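PDB 6HVG: alternansucrase from Leuconostoc mesenteroides, which belongs to glycoside hydrolase family 70 and combines a TIM-barrel domain and a bound calcium ion with terminal repeats of the choline-binding and cell-wall-binding type. Local coordinates for residues A613-I618 with M1150-D1155; E1047-F1052 with S1081-P1086; Q1061-V1066 with T1130-D1135. One frame throughout, in Å; residues are numbered along the deposited sequence.

Contact 1. Residues A613-I618 with M1150-D1155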
ATOM      1  N   ALA A 613     -11.555 -35.267  10.547  1.00 55.07           N
ATOM      2  CA  ALA A 613     -11.386 -33.857  10.856  1.00 50.38           C
ATOM      3  C   ALA A 613     -10.199 -33.252  10.096  1.00 47.83           C
ATOM      4  O   ALA A 613      -9.495 -32.398  10.629  1.00 48.05           O
ATOM      5  CB  ALA A 613     -11.234 -33.697  12.363  1.00 49.34           C
ATOM      6  N   ASN A 614      -9.988 -33.694   8.855  1.00 46.26           N
ATOM      7  CA  ASN A 614      -8.838 -33.274   8.041  1.00 46.03           C
ATOM      8  C   ASN A 614      -9.217 -32.362   6.882  1.00 46.98           C
ATOM      9  O   ASN A 614     -10.225 -32.572   6.238  1.00 52.39           O
ATOM     10  CB  ASN A 614      -8.127 -34.493   7.447  1.00 46.09           C
ATOM     11  CG  ASN A 614      -7.353 -35.286   8.477  1.00 48.61           C
ATOM     12  OD1 ASN A 614      -7.103 -34.821   9.583  1.00 53.90           O
ATOM     13  ND2 ASN A 614      -6.956 -36.486   8.110  1.00 48.29           N
ATOM     14  N   PHE A 615      -8.414 -31.344   6.606  1.00 47.80           N
ATOM     15  CA  PHE A 615      -8.667 -30.457   5.460  1.00 47.42           C
ATOM     16  C   PHE A 615      -8.538 -31.273   4.171  1.00 46.79           C
ATOM     17  O   PHE A 615      -7.756 -32.213   4.113  1.00 46.40           O
ATOM     18  CB  PHE A 615      -7.671 -29.276   5.447  1.00 44.76           C
ATOM     19  CG  PHE A 615      -7.971 -28.177   6.450  1.00 43.07           C
ATOM     20  CD1 PHE A 615      -8.984 -27.245   6.212  1.00 43.04           C
ATOM     21  CD2 PHE A 615      -7.210 -28.036   7.589  1.00 42.00           C
ATOM     22  CE1 PHE A 615      -9.246 -26.231   7.107  1.00 41.10           C
ATOM     23  CE2 PHE A 615      -7.457 -27.018   8.485  1.00 42.79           C
ATOM     24  CZ  PHE A 615      -8.485 -26.115   8.247  1.00 43.67           C
ATOM     25  N   ASP A 616      -9.281 -30.895   3.138  1.00 47.35           N
ATOM     26  CA  ASP A 616      -9.297 -31.655   1.870  1.00 49.31           C
ATOM     27  C   ASP A 616      -8.535 -30.993   0.748  1.00 49.48           C
ATOM     28  O   ASP A 616      -8.010 -31.674  -0.118  1.00 49.38           O
ATOM     29  CB  ASP A 616     -10.732 -31.868   1.376  1.00 51.12           C
ATOM     30  CG  ASP A 616     -11.624 -32.484   2.436  1.00 50.76           C
ATOM     31  OD1 ASP A 616     -11.571 -33.723   2.642  1.00 51.09           O
ATOM     32  OD2 ASP A 616     -12.329 -31.702   3.088  1.00 50.66           O
ATOM     33  N   GLY A 617      -8.534 -29.665   0.728  1.00 49.59           N
ATOM     34  CA  GLY A 617      -7.841 -28.917  -0.301  1.00 48.77           C
ATOM     35  C   GLY A 617      -7.192 -27.697   0.292  1.00 48.52           C
ATOM     36  O   GLY A 617      -7.330 -27.446   1.477  1.00 47.48           O
ATOM     37  N   ILE A 618      -6.516 -26.912  -0.534  1.00 48.25           N
ATOM     38  CA  ILE A 618      -5.860 -25.688  -0.059  1.00 49.12           C
ATOM     39  C   ILE A 618      -6.143 -24.484  -0.944  1.00 45.97           C
ATOM     40  O   ILE A 618      -6.471 -24.622  -2.100  1.00 43.46           O
ATOM     41  CB  ILE A 618      -4.330 -25.871   0.008  1.00 48.98           C
ATOM     42  CG1 ILE A 618      -3.793 -26.238  -1.369  1.00 50.11           C
ATOM     43  CG2 ILE A 618      -3.949 -26.943   1.031  1.00 51.76           C
ATOM     44  CD1 ILE A 618      -2.279 -26.205  -1.477  1.00 51.53           C
ATOM     45  N   MET A1150     -19.420 -31.818   2.261  1.00 52.46           N
ATOM     46  CA  MET A1150     -18.631 -30.665   1.828  1.00 50.99           C
ATOM     47  C   MET A1150     -17.177 -30.847   2.223  1.00 49.00           C
ATOM     48  O   MET A1150     -16.874 -31.463   3.239  1.00 50.43           O
ATOM     49  CB  MET A1150     -19.141 -29.396   2.484  1.00 50.33           C
ATOM     50  CG  MET A1150     -20.450 -28.902   1.913  1.00 51.27           C
ATOM     51  SD  MET A1150     -21.021 -27.405   2.715  1.00 50.78           S
ATOM     52  CE  MET A1150     -21.745 -28.100   4.191  1.00 53.45           C
ATOM     53  N   GLN A1151     -16.291 -30.307   1.400  1.00 47.28           N
ATOM     54  CA  GLN A1151     -14.868 -30.288   1.680  1.00 46.78           C
ATOM     55  C   GLN A1151     -14.462 -29.068   2.491  1.00 43.77           C
ATOM     56  O   GLN A1151     -15.161 -28.080   2.516  1.00 45.24           O
ATOM     57  CB  GLN A1151     -14.082 -30.276   0.377  1.00 47.80           C
ATOM     58  CG  GLN A1151     -14.197 -31.512  -0.489  1.00 47.26           C
ATOM     59  CD  GLN A1151     -13.459 -31.330  -1.791  1.00 51.66           C
ATOM     60  OE1 GLN A1151     -12.430 -30.636  -1.853  1.00 59.09           O
ATOM     61  NE2 GLN A1151     -13.965 -31.948  -2.842  1.00 51.78           N
ATOM     62  N   ALA A1152     -13.310 -29.146   3.139  1.00 42.85           N
ATOM     63  CA  ALA A1152     -12.766 -28.015   3.895  1.00 43.06           C
ATOM     64  C   ALA A1152     -11.433 -27.577   3.301  1.00 44.76           C
ATOM     65  O   ALA A1152     -10.494 -28.387   3.122  1.00 45.15           O
ATOM     66  CB  ALA A1152     -12.590 -28.377   5.368  1.00 42.11           C
ATOM     67  N   ILE A1153     -11.343 -26.288   2.999  1.00 45.49           N
ATOM     68  CA  ILE A1153     -10.126 -25.715   2.413  1.00 46.30           C
ATOM     69  C   ILE A1153      -9.279 -25.037   3.475  1.00 43.75           C
ATOM     70  O   ILE A1153      -9.760 -24.192   4.229  1.00 47.00           O
ATOM     71  CB  ILE A1153     -10.451 -24.711   1.286  1.00 46.61           C
ATOM     72  CG1 ILE A1153     -10.849 -25.451   0.020  1.00 47.80           C
ATOM     73  CG2 ILE A1153      -9.260 -23.855   0.961  1.00 47.54           C
ATOM     74  CD1 ILE A1153     -11.589 -24.567  -0.959  1.00 50.97           C
ATOM     75  N   ALA A1154      -8.009 -25.411   3.504  1.00 42.87           N
ATOM     76  CA  ALA A1154      -7.021 -24.795   4.380  1.00 44.38           C
ATOM     77  C   ALA A1154      -6.350 -23.639   3.669  1.00 43.02           C
ATOM     78  O   ALA A1154      -5.926 -23.792   2.540  1.00 41.60           O
ATOM     79  CB  ALA A1154      -5.966 -25.830   4.758  1.00 46.18           C
ATOM     80  N   ASP A1155      -6.240 -22.489   4.323  1.00 46.56           N
ATOM     81  CA  ASP A1155      -5.493 -21.359   3.757  1.00 46.63           C
ATOM     82  C   ASP A1155      -4.000 -21.577   4.012  1.00 45.45           C
ATOM     83  O   ASP A1155      -3.542 -21.508   5.140  1.00 46.10           O
ATOM     84  CB  ASP A1155      -5.954 -20.017   4.355  1.00 48.20           C
ATOM     85  CG  ASP A1155      -6.028 -18.903   3.314  1.00 51.30           C
ATOM     86  OD1 ASP A1155      -5.186 -18.863   2.415  1.00 54.75           O
ATOM     87  OD2 ASP A1155      -6.933 -18.060   3.381  1.00 57.65           O
TER
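Gly617 and Ile618 pair in parallel with Ile1153 and Ala1154, with the CA atoms of Ile618 and Ala1154 4.7 Å apart, while Phe615 and Asp616 approach the same strand from the preceding loop. Ala1152 O receives two backbone donors: Asp616 N at 2.8 Å and, weakly, Gly617 N at 3.3 Å. Further on, Ala1154 N donates almost straight to Gly617 O (3.0 Å). Asp616 also binds through its side chain. With chi1 at -53°, CG stands beside its own backbone N, and OD2 accepts from Ala1152 N at 2.7 Å on its anti lone pair (N-H...O 164°). Asp616 and Ala1152 are therefore joined by two bonds running in opposite directions. His1146 NE2 is a second donor to OD2, which would be expected to stabilise the negative charge of the carboxylate. The Gln1151 side chain crosses that of Asp616 at a slant, its CB 3.8 Å from Asp616 CB, and its amide continues to Asn652 O and Leu655 N.

The apolar part centres on Phe615. Ala1154 CB lies over one ring face, 3.7 Å from the centroid and 18° off the normal, a CH-pi contact, whereas the carbonyl of Ala1152 lies at the ring edge. Met601 of helix 587-601 touches Phe615, Ile618 and Ala1154, and Ile1142 of helix 1135-1147 touches Phe615 and Ala1152. In the eight-stranded parallel sheet, characteristic of the circularly permuted barrel of family 70, this pair joins the first strand in the chain to the last; strand 657-658 flanks 617-620, and strand 1081-1083 flanks 1151-1156.

Contact 2. Residues E1047-F1052 with S1081-P1086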
ATOM      1  N   GLU A1047     -16.509 -18.982   0.318  1.00 48.08           N
ATOM      2  CA  GLU A1047     -15.475 -18.325   1.089  1.00 47.95           C
ATOM      3  C   GLU A1047     -16.167 -17.775   2.299  1.00 46.12           C
ATOM      4  O   GLU A1047     -16.840 -16.739   2.214  1.00 47.37           O
ATOM      5  CB  GLU A1047     -14.907 -17.214   0.253  1.00 50.48           C
ATOM      6  CG  GLU A1047     -13.731 -16.519   0.898  1.00 55.96           C
ATOM      7  CD  GLU A1047     -13.368 -15.256   0.148  1.00 56.87           C
ATOM      8  OE1 GLU A1047     -14.272 -14.674  -0.472  1.00 55.07           O
ATOM      9  OE2 GLU A1047     -12.192 -14.862   0.156  1.00 61.17           O
ATOM     10  N   GLY A1048     -16.027 -18.464   3.427  1.00 45.60           N
ATOM     11  CA  GLY A1048     -16.934 -18.265   4.571  1.00 48.47           C
ATOM     12  C   GLY A1048     -16.360 -17.511   5.769  1.00 48.02           C
ATOM     13  O   GLY A1048     -16.354 -18.036   6.860  1.00 50.03           O
ATOM     14  N   PHE A1049     -15.833 -16.320   5.547  1.00 47.29           N
ATOM     15  CA  PHE A1049     -15.341 -15.497   6.600  1.00 45.73           C
ATOM     16  C   PHE A1049     -15.155 -14.146   6.009  1.00 44.62           C
ATOM     17  O   PHE A1049     -15.122 -13.981   4.803  1.00 41.28           O
ATOM     18  CB  PHE A1049     -14.005 -16.018   7.138  1.00 49.13           C
ATOM     19  CG  PHE A1049     -12.864 -15.854   6.192  1.00 51.44           C
ATOM     20  CD1 PHE A1049     -12.665 -16.754   5.155  1.00 50.22           C
ATOM     21  CD2 PHE A1049     -11.962 -14.797   6.353  1.00 49.54           C
ATOM     22  CE1 PHE A1049     -11.618 -16.598   4.273  1.00 52.05           C
ATOM     23  CE2 PHE A1049     -10.907 -14.666   5.503  1.00 50.96           C
ATOM     24  CZ  PHE A1049     -10.728 -15.557   4.452  1.00 54.28           C
ATOM     25  N   SER A1050     -15.033 -13.174   6.887  1.00 51.47           N
ATOM     26  CA  SER A1050     -14.710 -11.801   6.523  1.00 51.37           C
ATOM     27  C   SER A1050     -13.598 -11.334   7.442  1.00 50.89           C
ATOM     28  O   SER A1050     -13.598 -11.676   8.629  1.00 49.31           O
ATOM     29  CB  SER A1050     -15.931 -10.949   6.725  1.00 51.79           C
ATOM     30  OG  SER A1050     -15.593  -9.593   6.899  1.00 55.23           O
ATOM     31  N   ASN A1051     -12.639 -10.586   6.904  1.00 51.69           N
ATOM     32  CA  ASN A1051     -11.559 -10.049   7.738  1.00 54.88           C
ATOM     33  C   ASN A1051     -11.999  -9.078   8.809  1.00 55.43           C
ATOM     34  O   ASN A1051     -11.239  -8.822   9.742  1.00 62.34           O
ATOM     35  CB  ASN A1051     -10.507  -9.353   6.893  1.00 54.04           C
ATOM     36  CG  ASN A1051      -9.559 -10.327   6.243  1.00 58.29           C
ATOM     37  OD1 ASN A1051      -9.222 -11.365   6.825  1.00 57.86           O
ATOM     38  ND2 ASN A1051      -9.093  -9.991   5.045  1.00 62.81           N
ATOM     39  N   PHE A1052     -13.221  -8.561   8.699  1.00 53.39           N
ATOM     40  CA  PHE A1052     -13.687  -7.533   9.594  1.00 51.87           C
ATOM     41  C   PHE A1052     -14.727  -7.971  10.602  1.00 50.08           C
ATOM     42  O   PHE A1052     -15.359  -7.147  11.249  1.00 52.22           O
ATOM     43  CB  PHE A1052     -14.122  -6.368   8.750  1.00 52.18           C
ATOM     44  CG  PHE A1052     -13.018  -5.875   7.857  1.00 53.85           C
ATOM     45  CD1 PHE A1052     -12.752  -6.490   6.665  1.00 55.62           C
ATOM     46  CD2 PHE A1052     -12.195  -4.846   8.262  1.00 54.52           C
ATOM     47  CE1 PHE A1052     -11.709  -6.063   5.874  1.00 56.85           C
ATOM     48  CE2 PHE A1052     -11.174  -4.386   7.463  1.00 54.56           C
ATOM     49  CZ  PHE A1052     -10.928  -5.002   6.266  1.00 56.41           C
ATOM     50  N   SER A1081     -17.419 -27.237  -1.472  1.00 45.76           N
ATOM     51  CA  SER A1081     -16.227 -26.949  -0.649  1.00 44.42           C
ATOM     52  C   SER A1081     -16.332 -25.654   0.160  1.00 42.92           C
ATOM     53  O   SER A1081     -16.745 -24.625  -0.348  1.00 45.51           O
ATOM     54  CB  SER A1081     -14.979 -26.895  -1.509  1.00 46.35           C
ATOM     55  OG  SER A1081     -13.826 -26.927  -0.681  1.00 47.06           O
ATOM     56  N   PHE A1082     -15.944 -25.723   1.427  1.00 43.59           N
ATOM     57  CA  PHE A1082     -16.030 -24.605   2.351  1.00 43.33           C
ATOM     58  C   PHE A1082     -14.637 -24.036   2.571  1.00 44.80           C
ATOM     59  O   PHE A1082     -13.765 -24.698   3.142  1.00 48.49           O
ATOM     60  CB  PHE A1082     -16.600 -25.059   3.682  1.00 44.15           C
ATOM     61  CG  PHE A1082     -17.210 -23.937   4.497  1.00 46.53           C
ATOM     62  CD1 PHE A1082     -16.405 -23.037   5.179  1.00 46.11           C
ATOM     63  CD2 PHE A1082     -18.585 -23.795   4.587  1.00 45.58           C
ATOM     64  CE1 PHE A1082     -16.967 -22.022   5.916  1.00 48.07           C
ATOM     65  CE2 PHE A1082     -19.151 -22.785   5.331  1.00 47.25           C
ATOM     66  CZ  PHE A1082     -18.347 -21.901   5.998  1.00 48.60           C
ATOM     67  N   GLU A1083     -14.412 -22.823   2.090  1.00 44.63           N
ATOM     68  CA  GLU A1083     -13.128 -22.162   2.291  1.00 44.75           C
ATOM     69  C   GLU A1083     -13.192 -21.468   3.621  1.00 42.71           C
ATOM     70  O   GLU A1083     -13.891 -20.469   3.775  1.00 41.03           O
ATOM     71  CB  GLU A1083     -12.822 -21.167   1.167  1.00 46.88           C
ATOM     72  CG  GLU A1083     -11.392 -20.681   1.156  1.00 48.74           C
ATOM     73  CD  GLU A1083     -11.204 -19.414   0.333  1.00 53.49           C
ATOM     74  OE1 GLU A1083     -11.744 -19.340  -0.795  1.00 54.75           O
ATOM     75  OE2 GLU A1083     -10.522 -18.476   0.830  1.00 54.28           O
ATOM     76  N   LEU A1084     -12.479 -22.034   4.594  1.00 44.92           N
ATOM     77  CA  LEU A1084     -12.394 -21.486   5.956  1.00 45.00           C
ATOM     78  C   LEU A1084     -11.272 -20.469   6.026  1.00 43.78           C
ATOM     79  O   LEU A1084     -10.268 -20.606   5.344  1.00 42.50           O
ATOM     80  CB  LEU A1084     -12.105 -22.600   6.967  1.00 45.69           C
ATOM     81  CG  LEU A1084     -13.212 -23.621   7.200  1.00 49.02           C
ATOM     82  CD1 LEU A1084     -12.651 -25.000   7.386  1.00 51.58           C
ATOM     83  CD2 LEU A1084     -14.064 -23.252   8.398  1.00 52.93           C
ATOM     84  N   ALA A1085     -11.429 -19.485   6.897  1.00 46.24           N
ATOM     85  CA  ALA A1085     -10.378 -18.521   7.169  1.00 46.58           C
ATOM     86  C   ALA A1085      -9.097 -19.239   7.604  1.00 45.05           C
ATOM     87  O   ALA A1085      -9.143 -20.413   7.999  1.00 42.51           O
ATOM     88  CB  ALA A1085     -10.818 -17.565   8.253  1.00 47.37           C
ATOM     89  N   PRO A1086      -7.943 -18.553   7.497  1.00 44.06           N
ATOM     90  CA  PRO A1086      -6.699 -19.107   8.018  1.00 44.96           C
ATOM     91  C   PRO A1086      -6.779 -19.224   9.523  1.00 47.60           C
ATOM     92  O   PRO A1086      -7.108 -18.243  10.206  1.00 49.20           O
ATOM     93  CB  PRO A1086      -5.655 -18.069   7.624  1.00 45.30           C
ATOM     94  CG  PRO A1086      -6.433 -16.802   7.457  1.00 45.47           C
ATOM     95  CD  PRO A1086      -7.722 -17.254   6.849  1.00 44.54           C
TER
HETATM   96  O   HOH W   1     -14.050 -19.748   8.237  1.00 58.65           O
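Glu1047 and Glu1083 form a single parallel bridge, and just beyond it Gly1048 N donates to Glu1083 O at 3.0 Å, almost perfectly straight (176°). Further along, the backbones stand wider apart, the CA atoms of Phe1049 and Ala1085 5.8 Å from each other, and a water bridges them: it donates to Gly1048 O and accepts from Ala1085 N, 3.0 Å away.

Among the polar side chains, the two glutamates run side by side and point the same way, with Glu1047 OE2 and Glu1083 OE2 4.0 Å apart. Their polar partners lie outside the pair: His752 ND1 bonds Glu1047 OE2, and Arg823 forms a salt bridge with Glu1083 OE1.

The apolar packing is carried by Phe1049. Its chi1 of 70° sets CG between the backbone N and the carbonyl carbon, and Ala1085 CB lies over one ring face, 3.6 Å from the centroid, as a CH-pi contact offset toward the rim. Glu1083 OE2 sits near the ring plane at the edge. Phe1082 CE1 packs obliquely on Gly1048 CA at 4.0 Å.

Strands 1045-1047 and 1081-1083 are neighbours in the parallel barrel sheet, between strand 821-825 on one flank and strand 1151-1156 on the other, while Ile1067 of helix 1063-1075 touches Phe1082 and Leu1084.

Contact 3. Residues Q1061-V1066 with T1130-D1135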
ATOM      1  N   GLN A1061     -20.514 -18.382  20.132  1.00 65.04           N
ATOM      2  CA  GLN A1061     -20.698 -17.626  18.876  1.00 62.14           C
ATOM      3  C   GLN A1061     -19.433 -17.555  18.002  1.00 58.11           C
ATOM      4  O   GLN A1061     -19.367 -16.776  17.047  1.00 52.74           O
ATOM      5  CB  GLN A1061     -21.152 -16.205  19.182  1.00 64.33           C
ATOM      6  CG  GLN A1061     -22.369 -16.104  20.081  1.00 68.99           C
ATOM      7  CD  GLN A1061     -22.518 -14.721  20.687  1.00 69.74           C
ATOM      8  OE1 GLN A1061     -22.113 -14.486  21.832  1.00 70.80           O
ATOM      9  NE2 GLN A1061     -23.080 -13.794  19.918  1.00 68.83           N
ATOM     10  N   SER A1062     -18.425 -18.357  18.336  1.00 54.91           N
ATOM     11  CA  SER A1062     -17.238 -18.438  17.526  1.00 54.13           C
ATOM     12  C   SER A1062     -17.580 -19.084  16.186  1.00 52.86           C
ATOM     13  O   SER A1062     -18.312 -20.072  16.127  1.00 51.24           O
ATOM     14  CB  SER A1062     -16.183 -19.266  18.226  1.00 55.70           C
ATOM     15  OG  SER A1062     -15.941 -18.743  19.499  1.00 59.49           O
ATOM     16  N   THR A1063     -16.995 -18.531  15.131  1.00 50.98           N
ATOM     17  CA  THR A1063     -17.244 -18.946  13.765  1.00 51.43           C
ATOM     18  C   THR A1063     -17.361 -20.458  13.585  1.00 50.70           C
ATOM     19  O   THR A1063     -18.335 -20.940  13.036  1.00 50.12           O
ATOM     20  CB  THR A1063     -16.142 -18.371  12.844  1.00 52.57           C
ATOM     21  OG1 THR A1063     -16.280 -16.946  12.771  1.00 55.08           O
ATOM     22  CG2 THR A1063     -16.228 -18.927  11.437  1.00 52.71           C
ATOM     23  N   ASN A1064     -16.369 -21.205  14.053  1.00 53.19           N
ATOM     24  CA  ASN A1064     -16.296 -22.644  13.785  1.00 53.61           C
ATOM     25  C   ASN A1064     -17.334 -23.478  14.558  1.00 58.19           C
ATOM     26  O   ASN A1064     -17.724 -24.567  14.115  1.00 56.32           O
ATOM     27  CB  ASN A1064     -14.876 -23.160  14.051  1.00 52.60           C
ATOM     28  CG  ASN A1064     -13.854 -22.617  13.061  1.00 51.61           C
ATOM     29  OD1 ASN A1064     -14.198 -22.050  12.016  1.00 51.22           O
ATOM     30  ND2 ASN A1064     -12.578 -22.796  13.387  1.00 54.54           N
ATOM     31  N   VAL A1065     -17.775 -22.969  15.707  1.00 60.21           N
ATOM     32  CA  VAL A1065     -18.903 -23.562  16.419  1.00 58.07           C
ATOM     33  C   VAL A1065     -20.157 -23.365  15.579  1.00 54.71           C
ATOM     34  O   VAL A1065     -20.875 -24.321  15.279  1.00 57.41           O
ATOM     35  CB  VAL A1065     -19.083 -22.939  17.821  1.00 60.26           C
ATOM     36  CG1 VAL A1065     -20.395 -23.391  18.453  1.00 60.39           C
ATOM     37  CG2 VAL A1065     -17.898 -23.298  18.726  1.00 61.28           C
ATOM     38  N   VAL A1066     -20.385 -22.128  15.161  1.00 52.51           N
ATOM     39  CA  VAL A1066     -21.523 -21.800  14.291  1.00 51.67           C
ATOM     40  C   VAL A1066     -21.509 -22.618  12.992  1.00 50.22           C
ATOM     41  O   VAL A1066     -22.543 -23.116  12.586  1.00 51.16           O
ATOM     42  CB  VAL A1066     -21.605 -20.284  13.989  1.00 48.50           C
ATOM     43  CG1 VAL A1066     -22.673 -19.978  12.960  1.00 48.07           C
ATOM     44  CG2 VAL A1066     -21.911 -19.520  15.269  1.00 49.67           C
ATOM     45  N   THR A1130      -8.427 -18.972  18.890  1.00 53.54           N
ATOM     46  CA  THR A1130      -8.165 -17.974  17.880  1.00 50.54           C
ATOM     47  C   THR A1130      -9.416 -17.105  17.808  1.00 49.98           C
ATOM     48  O   THR A1130     -10.258 -17.148  18.690  1.00 51.43           O
ATOM     49  CB  THR A1130      -7.906 -18.630  16.515  1.00 50.45           C
ATOM     50  OG1 THR A1130      -9.076 -19.339  16.093  1.00 51.14           O
ATOM     51  CG2 THR A1130      -6.739 -19.613  16.593  1.00 50.83           C
ATOM     52  N   LYS A1131      -9.526 -16.284  16.776  1.00 50.08           N
ATOM     53  CA  LYS A1131     -10.742 -15.518  16.544  1.00 52.38           C
ATOM     54  C   LYS A1131     -11.908 -16.448  16.186  1.00 54.38           C
ATOM     55  O   LYS A1131     -13.078 -16.089  16.326  1.00 56.29           O
ATOM     56  CB  LYS A1131     -10.500 -14.522  15.407  1.00 50.62           C
ATOM     57  CG  LYS A1131     -11.644 -13.572  15.116  1.00 50.54           C
ATOM     58  CD  LYS A1131     -11.140 -12.483  14.180  1.00 52.48           C
ATOM     59  CE  LYS A1131     -12.191 -11.441  13.855  1.00 50.67           C
ATOM     60  NZ  LYS A1131     -11.838 -10.723  12.604  1.00 48.08           N
ATOM     61  N   TYR A1132     -11.569 -17.644  15.721  1.00 57.21           N
ATOM     62  CA  TYR A1132     -12.541 -18.604  15.207  1.00 59.86           C
ATOM     63  C   TYR A1132     -12.824 -19.794  16.164  1.00 58.79           C
ATOM     64  O   TYR A1132     -13.682 -20.617  15.868  1.00 56.36           O
ATOM     65  CB  TYR A1132     -12.076 -19.080  13.814  1.00 57.88           C
ATOM     66  CG  TYR A1132     -11.710 -17.924  12.883  1.00 56.62           C
ATOM     67  CD1 TYR A1132     -12.689 -17.050  12.398  1.00 54.76           C
ATOM     68  CD2 TYR A1132     -10.387 -17.680  12.521  1.00 54.48           C
ATOM     69  CE1 TYR A1132     -12.356 -15.990  11.569  1.00 50.52           C
ATOM     70  CE2 TYR A1132     -10.045 -16.613  11.694  1.00 51.24           C
ATOM     71  CZ  TYR A1132     -11.026 -15.771  11.228  1.00 50.30           C
ATOM     72  OH  TYR A1132     -10.678 -14.702  10.422  1.00 49.71           O
ATOM     73  N   GLY A1133     -12.121 -19.852  17.300  1.00 56.97           N
ATOM     74  CA  GLY A1133     -12.357 -20.880  18.309  1.00 55.77           C
ATOM     75  C   GLY A1133     -11.162 -21.774  18.566  1.00 54.01           C
ATOM     76  O   GLY A1133     -10.093 -21.570  18.018  1.00 53.47           O
ATOM     77  N   THR A1134     -11.360 -22.779  19.411  1.00 54.10           N
ATOM     78  CA  THR A1134     -10.292 -23.706  19.784  1.00 56.49           C
ATOM     79  C   THR A1134      -9.945 -24.675  18.651  1.00 55.64           C
ATOM     80  O   THR A1134     -10.605 -24.673  17.610  1.00 55.18           O
ATOM     81  CB  THR A1134     -10.649 -24.498  21.062  1.00 58.74           C
ATOM     82  OG1 THR A1134     -11.743 -25.383  20.805  1.00 57.78           O
ATOM     83  CG2 THR A1134     -11.009 -23.529  22.201  1.00 60.65           C
ATOM     84  N   ASP A1135      -8.908 -25.488  18.854  1.00 57.00           N
ATOM     85  CA  ASP A1135      -8.551 -26.528  17.883  1.00 57.96           C
ATOM     86  C   ASP A1135      -9.632 -27.599  17.768  1.00 58.17           C
ATOM     87  O   ASP A1135      -9.871 -28.114  16.676  1.00 56.17           O
ATOM     88  CB  ASP A1135      -7.200 -27.173  18.208  1.00 60.09           C
ATOM     89  CG  ASP A1135      -7.170 -27.835  19.569  1.00 62.62           C
ATOM     90  OD1 ASP A1135      -7.416 -27.117  20.556  1.00 68.05           O
ATOM     91  OD2 ASP A1135      -6.884 -29.060  19.652  1.00 62.82           O
TER
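Asn1064 and Tyr1132 each hold CG anti to the carbonyl carbon: chi1 of -67° puts Asn1064 CG 3.5 Å from Tyr1132 O, and chi1 of -50° directs the tyrosine ring to the side where its CD1 meets Thr1063. The one hydrogen bond between the segments is a backbone one: Asn1064 N gives its hydrogen to Tyr1132 O at 3.3 Å (158°), with the donor in the carbonyl plane. Asn1064 ND2 comes near the same oxygen with unsuitable geometry for a bond, and bonds Gln1087 OE1 instead.

Asn1064 belongs to the first turn of helix 1063-1075, which follows Ser1062 at the N-cap position, so a loop carbonyl here serves an amide at a helix start in the (beta/alpha)8 barrel. Within the loop, Thr1130 OG1 accepts from Tyr1132 N at 3.0 Å, an ST turn, and separately donates to Gly1133 O at 3.1 Å, an oxygen that Thr1130 N also reaches.

At the Tyr1132 ring, Thr1063 OG1 meets the rim close to the ring plane, 3.6 Å from Tyr1132 CD1, and is bonded by Gln1053 NE2. Ser1062 CB packs on Tyr1132 O at 3.7 Å, and Tyr1132 OH bonds Asn1108 O.

Contacts 1 and 2 share the parallel barrel sheet, where strands 1151-1156 and 1081-1083 are adjacent; their centres are about 12 Å apart, and Gln1151 O and Phe1082 N lie 2.7 Å from each other, a probable hydrogen bond. Contact 3 adds the start of helix 1063-1075, which leads into strand 1081-1083. Its centre is about 12 Å from that of contact 2, which it touches through Tyr1132 CZ and Ala1085 CB at 3.5 Å, and about 16 Å from that of contact 1, which it does not touch. Along the chain, contacts 2 and 3 interlock, both nested within the loop of some 530 residues closed by contact 1; all three lie in one barrel, consistent with its circularly permuted strand order.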